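PDB 4OQJ: PKS from Streptomyces albus, which probably serves as a ketosynthase of oxazolomycin assembly, extending carrier-protein-bound acyl chains by carbon-carbon condensation. Local coordinates for residues D86-G91 / Q109-A114; A217-I222 / L372-G377. All coordinates share one frame; numbering follows the deposited sequence.

Contact 1. Residues D86-G91 / Q109-A114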
ATOM      1  N   ASP A  86     -11.217   3.605  24.512  1.00 15.34           N
ATOM      2  CA  ASP A  86     -10.093   3.839  25.413  1.00 18.03           C
ATOM      3  C   ASP A  86      -9.563   2.574  26.096  1.00 20.26           C
ATOM      4  O   ASP A  86      -8.537   2.620  26.780  1.00 20.88           O
ATOM      5  CB  ASP A  86     -10.514   4.841  26.493  1.00 22.02           C
ATOM      6  CG  ASP A  86     -11.650   4.315  27.373  1.00 27.64           C
ATOM      7  OD1 ASP A  86     -12.546   3.618  26.855  1.00 27.87           O
ATOM      8  OD2 ASP A  86     -11.638   4.586  28.591  1.00 33.48           O
ATOM      9  N   LYS A  87     -10.273   1.458  25.939  1.00 20.04           N
ATOM     10  CA  LYS A  87      -9.926   0.211  26.644  1.00 19.32           C
ATOM     11  C   LYS A  87      -8.948  -0.632  25.834  1.00 15.91           C
ATOM     12  O   LYS A  87      -9.028  -0.676  24.607  1.00 16.28           O
ATOM     13  CB  LYS A  87     -11.184  -0.603  26.945  1.00 20.18           C
ATOM     14  CG  LYS A  87     -12.282   0.179  27.684  1.00 20.27           C
ATOM     15  CD  LYS A  87     -11.808   0.678  29.035  1.00 18.72           C
ATOM     16  CE  LYS A  87     -12.970   1.220  29.888  1.00 21.62           C
ATOM     17  NZ  LYS A  87     -13.753   2.275  29.179  1.00 24.81           N
ATOM     18  N   PHE A  88      -8.018  -1.298  26.515  1.00 16.42           N
ATOM     19  CA  PHE A  88      -6.997  -2.097  25.826  1.00 18.25           C
ATOM     20  C   PHE A  88      -6.317  -3.079  26.771  1.00 18.42           C
ATOM     21  O   PHE A  88      -5.876  -2.713  27.871  1.00 18.34           O
ATOM     22  CB  PHE A  88      -5.968  -1.163  25.174  1.00 15.47           C
ATOM     23  CG  PHE A  88      -4.831  -1.863  24.481  1.00 15.25           C
ATOM     24  CD1 PHE A  88      -5.048  -2.596  23.326  1.00 13.98           C
ATOM     25  CD2 PHE A  88      -3.531  -1.741  24.964  1.00 14.73           C
ATOM     26  CE1 PHE A  88      -3.994  -3.220  22.666  1.00 13.25           C
ATOM     27  CE2 PHE A  88      -2.458  -2.360  24.319  1.00 15.82           C
ATOM     28  CZ  PHE A  88      -2.689  -3.106  23.166  1.00 13.09           C
ATOM     29  N   ASP A  89      -6.230  -4.336  26.334  1.00 15.87           N
ATOM     30  CA  ASP A  89      -5.657  -5.400  27.162  1.00 19.59           C
ATOM     31  C   ASP A  89      -4.148  -5.461  26.968  1.00 18.94           C
ATOM     32  O   ASP A  89      -3.625  -6.337  26.268  1.00 17.02           O
ATOM     33  CB  ASP A  89      -6.290  -6.748  26.823  1.00 17.46           C
ATOM     34  CG  ASP A  89      -5.979  -7.829  27.864  1.00 18.64           C
ATOM     35  OD1 ASP A  89      -4.986  -7.722  28.633  1.00 15.42           O
ATOM     36  OD2 ASP A  89      -6.752  -8.805  27.913  1.00 17.23           O
ATOM     37  N   ALA A  90      -3.451  -4.540  27.609  1.00 16.89           N
ATOM     38  CA  ALA A  90      -2.023  -4.392  27.391  1.00 16.74           C
ATOM     39  C   ALA A  90      -1.259  -5.632  27.844  1.00 19.44           C
ATOM     40  O   ALA A  90      -0.290  -6.034  27.203  1.00 18.20           O
ATOM     41  CB  ALA A  90      -1.509  -3.166  28.112  1.00 17.34           C
ATOM     42  N   GLY A  91      -1.705  -6.243  28.935  1.00 19.58           N
ATOM     43  CA  GLY A  91      -1.040  -7.426  29.464  1.00 19.72           C
ATOM     44  C   GLY A  91      -0.990  -8.565  28.457  1.00 19.46           C
ATOM     45  O   GLY A  91       0.022  -9.244  28.312  1.00 21.57           O
ATOM     46  N   GLN A 109      -7.079  -0.411  19.065  1.00 10.79           N
ATOM     47  CA  GLN A 109      -8.330  -1.022  18.642  1.00 12.25           C
ATOM     48  C   GLN A 109      -8.110  -1.894  17.402  1.00 12.87           C
ATOM     49  O   GLN A 109      -8.735  -2.952  17.270  1.00 13.91           O
ATOM     50  CB  GLN A 109      -9.378   0.058  18.376  1.00 13.08           C
ATOM     51  CG  GLN A 109      -9.857   0.733  19.647  1.00 17.10           C
ATOM     52  CD  GLN A 109     -10.727  -0.167  20.492  1.00 19.77           C
ATOM     53  OE1 GLN A 109     -11.632  -0.815  19.985  1.00 19.73           O
ATOM     54  NE2 GLN A 109     -10.454  -0.212  21.788  1.00 20.47           N
ATOM     55  N   PHE A 110      -7.224  -1.481  16.498  1.00 10.63           N
ATOM     56  CA  PHE A 110      -6.984  -2.301  15.308  1.00  8.44           C
ATOM     57  C   PHE A 110      -6.322  -3.615  15.713  1.00 10.54           C
ATOM     58  O   PHE A 110      -6.626  -4.662  15.160  1.00 12.51           O
ATOM     59  CB  PHE A 110      -6.109  -1.626  14.254  1.00  8.36           C
ATOM     60  CG  PHE A 110      -5.948  -2.483  13.036  1.00 10.04           C
ATOM     61  CD1 PHE A 110      -7.004  -2.622  12.136  1.00 12.61           C
ATOM     62  CD2 PHE A 110      -4.821  -3.247  12.855  1.00 10.11           C
ATOM     63  CE1 PHE A 110      -6.893  -3.470  11.051  1.00 15.23           C
ATOM     64  CE2 PHE A 110      -4.697  -4.098  11.767  1.00 10.70           C
ATOM     65  CZ  PHE A 110      -5.724  -4.205  10.863  1.00 10.93           C
ATOM     66  N   LEU A 111      -5.407  -3.543  16.674  1.00 10.53           N
ATOM     67  CA  LEU A 111      -4.707  -4.725  17.157  1.00  9.87           C
ATOM     68  C   LEU A 111      -5.682  -5.722  17.779  1.00 11.11           C
ATOM     69  O   LEU A 111      -5.642  -6.915  17.477  1.00  9.44           O
ATOM     70  CB  LEU A 111      -3.620  -4.332  18.173  1.00  9.69           C
ATOM     71  CG  LEU A 111      -2.854  -5.475  18.856  1.00 12.68           C
ATOM     72  CD1 LEU A 111      -2.305  -6.517  17.839  1.00 12.70           C
ATOM     73  CD2 LEU A 111      -1.714  -4.921  19.687  1.00 14.27           C
ATOM     74  N   GLU A 112      -6.583  -5.252  18.631  1.00 10.01           N
ATOM     75  CA  GLU A 112      -7.545  -6.183  19.230  1.00 10.82           C
ATOM     76  C   GLU A 112      -8.491  -6.710  18.156  1.00 13.01           C
ATOM     77  O   GLU A 112      -8.848  -7.887  18.163  1.00 11.62           O
ATOM     78  CB  GLU A 112      -8.331  -5.522  20.358  1.00  9.67           C
ATOM     79  CG  GLU A 112      -7.549  -5.385  21.643  1.00 12.77           C
ATOM     80  CD  GLU A 112      -8.405  -4.909  22.806  1.00 16.05           C
ATOM     81  OE1 GLU A 112      -9.612  -4.646  22.605  1.00 14.07           O
ATOM     82  OE2 GLU A 112      -7.879  -4.803  23.931  1.00 15.72           O
ATOM     83  N   CYS A 113      -8.898  -5.848  17.229  1.00 12.17           N
ATOM     84  CA  CYS A 113      -9.826  -6.273  16.165  1.00 12.03           C
ATOM     85  C   CYS A 113      -9.203  -7.347  15.235  1.00 12.87           C
ATOM     86  O   CYS A 113      -9.868  -8.306  14.833  1.00 12.45           O
ATOM     87  CB  CYS A 113     -10.271  -5.068  15.338  1.00 11.77           C
ATOM     88  SG  CYS A 113     -11.627  -5.444  14.187  1.00 17.24           S
ATOM     89  N   ALA A 114      -7.929  -7.178  14.897  1.00 11.61           N
ATOM     90  CA  ALA A 114      -7.221  -8.153  14.067  1.00 10.18           C
ATOM     91  C   ALA A 114      -7.103  -9.499  14.775  1.00 10.50           C
ATOM     92  O   ALA A 114      -7.276 -10.550  14.156  1.00 12.45           O
ATOM     93  CB  ALA A 114      -5.832  -7.628  13.696  1.00  9.72           C
TER
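Gln109, Leu111 and Glu112, on the same side of helix 105-121, meet a loop that has no regular secondary structure, at Lys87, Phe88 and Asp89. At Gln109 the side chain is bent at the CB-CG bond, which brings its amide round to the loop; NE2 stops 3.2 Å from Lys87 O, while OE1 accepts a hydrogen bond from Arg31. Leu111 supplies the apolar part. Its CD2 methyl lies at the rim of the Phe88 ring, close to the ring plane and 4.0 Å from CZ. Phe88 reaches this methyl because its CG is anti to the backbone N (chi1 178°), and the same ring also packs on Ala100 of helix 97-102. Glu112 is the polar centre. Beyond CG its chain is fully extended, so the carboxylate arrives at the loop backbone, where OE2 accepts the N-H of Asp89 at 3.0 Å, with an N-H...O angle of 158° and the donor almost in line with the C-O bond. OE2 also lies 3.4 Å from Phe88 CA, and the carboxylate is turned by 22° from the plane of the Phe88 ring. The second oxygen, OE1, forms a salt bridge with Arg31. The loop in turn lies against the C-terminal end of the chain: Phe88 pairs through its backbone with Val702, and Asp89 OD2 accepts the N-H of Glu700, an arrangement reminiscent of the linker that wraps back over the ketosynthase in modular polyketide synthases. One buried carboxylate thus ties a main-chain amide to an arginine. Asp89 OD2, 5.8 Å from Glu112 OE2, would tend to disfavour a second negative charge, an effect that Arg31 would be expected to offset.

Contact 2. Residues A217-I222 / L372-G377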
ATOM      1  N   ALA A 217      -6.919  -7.442   6.071  1.00  9.72           N
ATOM      2  CA  ALA A 217      -7.137  -6.109   5.534  1.00  8.60           C
ATOM      3  C   ALA A 217      -8.117  -5.410   6.446  1.00 12.66           C
ATOM      4  O   ALA A 217      -9.129  -5.989   6.836  1.00 13.41           O
ATOM      5  CB  ALA A 217      -7.666  -6.165   4.103  1.00 11.73           C
ATOM      6  N   GLY A 218      -7.839  -4.162   6.794  1.00 10.29           N
ATOM      7  CA  GLY A 218      -8.711  -3.466   7.716  1.00 13.90           C
ATOM      8  C   GLY A 218      -8.327  -2.022   7.944  1.00 11.97           C
ATOM      9  O   GLY A 218      -7.407  -1.511   7.327  1.00 10.04           O
ATOM     10  N   ALA A 219      -9.043  -1.365   8.843  1.00 11.18           N
ATOM     11  CA  ALA A 219      -8.840   0.043   9.082  1.00  8.90           C
ATOM     12  C   ALA A 219      -9.504   0.430  10.382  1.00 10.40           C
ATOM     13  O   ALA A 219     -10.426  -0.251  10.832  1.00 10.42           O
ATOM     14  CB  ALA A 219      -9.388   0.857   7.934  1.00  9.02           C
ATOM     15  N   ALA A 220      -9.025   1.511  10.993  1.00  9.56           N
ATOM     16  CA  ALA A 220      -9.631   2.056  12.220  1.00  8.45           C
ATOM     17  C   ALA A 220      -9.717   3.554  12.092  1.00  9.72           C
ATOM     18  O   ALA A 220      -8.794   4.175  11.599  1.00 11.06           O
ATOM     19  CB  ALA A 220      -8.811   1.702  13.438  1.00 10.11           C
ATOM     20  N   HIS A 221     -10.813   4.136  12.543  1.00  8.13           N
ATOM     21  CA  HIS A 221     -10.931   5.594  12.616  1.00  9.44           C
ATOM     22  C   HIS A 221     -11.568   5.944  13.946  1.00 10.67           C
ATOM     23  O   HIS A 221     -12.725   5.591  14.204  1.00 12.34           O
ATOM     24  CB  HIS A 221     -11.772   6.172  11.486  1.00  9.74           C
ATOM     25  CG  HIS A 221     -12.095   7.621  11.665  1.00 14.82           C
ATOM     26  ND1 HIS A 221     -13.316   8.061  12.133  1.00 16.92           N
ATOM     27  CD2 HIS A 221     -11.349   8.733  11.461  1.00 20.21           C
ATOM     28  CE1 HIS A 221     -13.308   9.383  12.202  1.00 20.90           C
ATOM     29  NE2 HIS A 221     -12.128   9.814  11.798  1.00 20.85           N
ATOM     30  N   ILE A 222     -10.807   6.602  14.806  1.00 13.43           N
ATOM     31  CA  ILE A 222     -11.322   6.986  16.122  1.00 17.06           C
ATOM     32  C   ILE A 222     -10.860   8.378  16.456  1.00 18.25           C
ATOM     33  O   ILE A 222      -9.656   8.630  16.562  1.00 18.76           O
ATOM     34  CB  ILE A 222     -10.858   6.042  17.236  1.00 20.39           C
ATOM     35  CG1 ILE A 222     -11.220   4.599  16.908  1.00 24.15           C
ATOM     36  CG2 ILE A 222     -11.513   6.451  18.552  1.00 21.61           C
ATOM     37  CD1 ILE A 222     -10.556   3.598  17.803  1.00 31.92           C
ATOM     38  N   LEU A 372     -17.610   6.300   8.666  1.00 10.81           N
ATOM     39  CA  LEU A 372     -16.461   5.868   9.475  1.00 11.49           C
ATOM     40  C   LEU A 372     -15.113   6.227   8.866  1.00 11.46           C
ATOM     41  O   LEU A 372     -14.068   5.703   9.276  1.00 12.56           O
ATOM     42  CB  LEU A 372     -16.539   4.355   9.720  1.00 13.12           C
ATOM     43  CG  LEU A 372     -17.273   3.919  10.998  1.00 20.36           C
ATOM     44  CD1 LEU A 372     -18.569   4.618  11.146  1.00 16.43           C
ATOM     45  CD2 LEU A 372     -17.504   2.415  11.022  1.00 21.28           C
ATOM     46  N   ASP A 373     -15.129   7.127   7.895  1.00 13.08           N
ATOM     47  CA  ASP A 373     -13.892   7.726   7.402  1.00 14.62           C
ATOM     48  C   ASP A 373     -12.941   6.627   6.879  1.00 11.67           C
ATOM     49  O   ASP A 373     -13.314   5.895   5.970  1.00 12.23           O
ATOM     50  CB  ASP A 373     -13.260   8.556   8.516  1.00 19.04           C
ATOM     51  CG  ASP A 373     -12.195   9.500   8.014  1.00 28.69           C
ATOM     52  OD1 ASP A 373     -12.562  10.523   7.407  1.00 38.47           O
ATOM     53  OD2 ASP A 373     -10.996   9.219   8.242  1.00 29.55           O
ATOM     54  N   THR A 374     -11.746   6.478   7.448  1.00 10.93           N
ATOM     55  CA  THR A 374     -10.811   5.441   7.008  0.59 12.00           C
ATOM     56  C   THR A 374     -11.442   4.048   7.020  1.00  9.69           C
ATOM     57  O   THR A 374     -11.126   3.194   6.176  1.00 12.15           O
ATOM     58  CB  THR A 374      -9.558   5.447   7.919  0.59 16.75           C
ATOM     59  OG1 THR A 374      -9.200   6.802   8.222  0.59 21.60           O
ATOM     60  CG2 THR A 374      -8.386   4.748   7.258  0.59 11.80           C
ATOM     61  N   ALA A 375     -12.339   3.826   7.975  1.00  7.81           N
ATOM     62  CA  ALA A 375     -12.991   2.525   8.152  1.00  8.91           C
ATOM     63  C   ALA A 375     -14.334   2.387   7.446  1.00 10.40           C
ATOM     64  O   ALA A 375     -15.049   1.406   7.658  1.00 10.30           O
ATOM     65  CB  ALA A 375     -13.187   2.258   9.638  1.00 10.32           C
ATOM     66  N   ALA A 376     -14.708   3.369   6.636  1.00  9.76           N
ATOM     67  CA  ALA A 376     -16.049   3.367   6.042  1.00 10.41           C
ATOM     68  C   ALA A 376     -16.250   2.143   5.166  1.00  9.91           C
ATOM     69  O   ALA A 376     -17.309   1.529   5.181  1.00 11.29           O
ATOM     70  CB  ALA A 376     -16.283   4.634   5.236  1.00 10.66           C
ATOM     71  N   GLY A 377     -15.216   1.791   4.407  1.00  8.96           N
ATOM     72  CA  GLY A 377     -15.281   0.651   3.524  1.00 10.49           C
ATOM     73  C   GLY A 377     -15.409  -0.664   4.264  1.00 11.84           C
ATOM     74  O   GLY A 377     -15.976  -1.620   3.722  1.00 11.85           O
TER
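His221, the last residue of strand 214-221, projects onto the turn that leads into helix 376-390. Its CB starts against backbone, 3.2 Å from Leu372 O. With CG anti to the backbone N (chi1 170°), the imidazole extends over Asp373, whose CB stands above the middle of the ring in a CH-pi contact, 3.4 Å from the centroid and 8° off the normal. Further out the two edges of the ring differ. ND1 is hydrogen-bonded to Gly257 O, which helps to set the rotation of the ring, whereas CD2 approaches Asp373 OD2 at 3.3 Å; NE2, at the tip, is 3.8 Å from the same oxygen. CE1 lies 3.8 Å from Asp373 CB, still under the same group. The carboxylate is inclined to the ring by 40°. The setting is the thiolase fold, in which sheets alternate with helical layers: strand 214-221 runs between strands 132-138 and 259-267, and the turn belongs to the GHxxxAAG sequence which, in ketosynthases generally, includes one of the active-site histidines. Ala219, two residues back and so on the same face of the strand, takes up the packing with small groups. Its CB lies 3.4 Å from Thr374 O, a carbonyl that also accepts the hydroxyl of Ser196 on helix 195-209, and its own carbonyl O is 3.9 Å from the CB of Ala375, the N-cap residue of helix 376-390.

In the fold
Both contacts are buried, yet they join different layers around the same sheet. Contact 1 sets helix 105-121 against a loop on the side where the C-terminal end of the chain returns; contact 2 sets strand 214-221 against the start of helix 376-390. They adjoin through helix and strand: Gln109 CG packs 3.5 Å from Ile222 CD1, and Phe110 CE1 lies 3.7 Å from Ala219 N, the phenyl group leaving the helix away from the contact 1 loop. Contact 1 depends on a carboxylate and a backbone amide, with Arg31, outside both segments, pairing with the Glu112 carboxylate. Contact 2, between strand and helix, relies on close van der Waals and CH-pi approach.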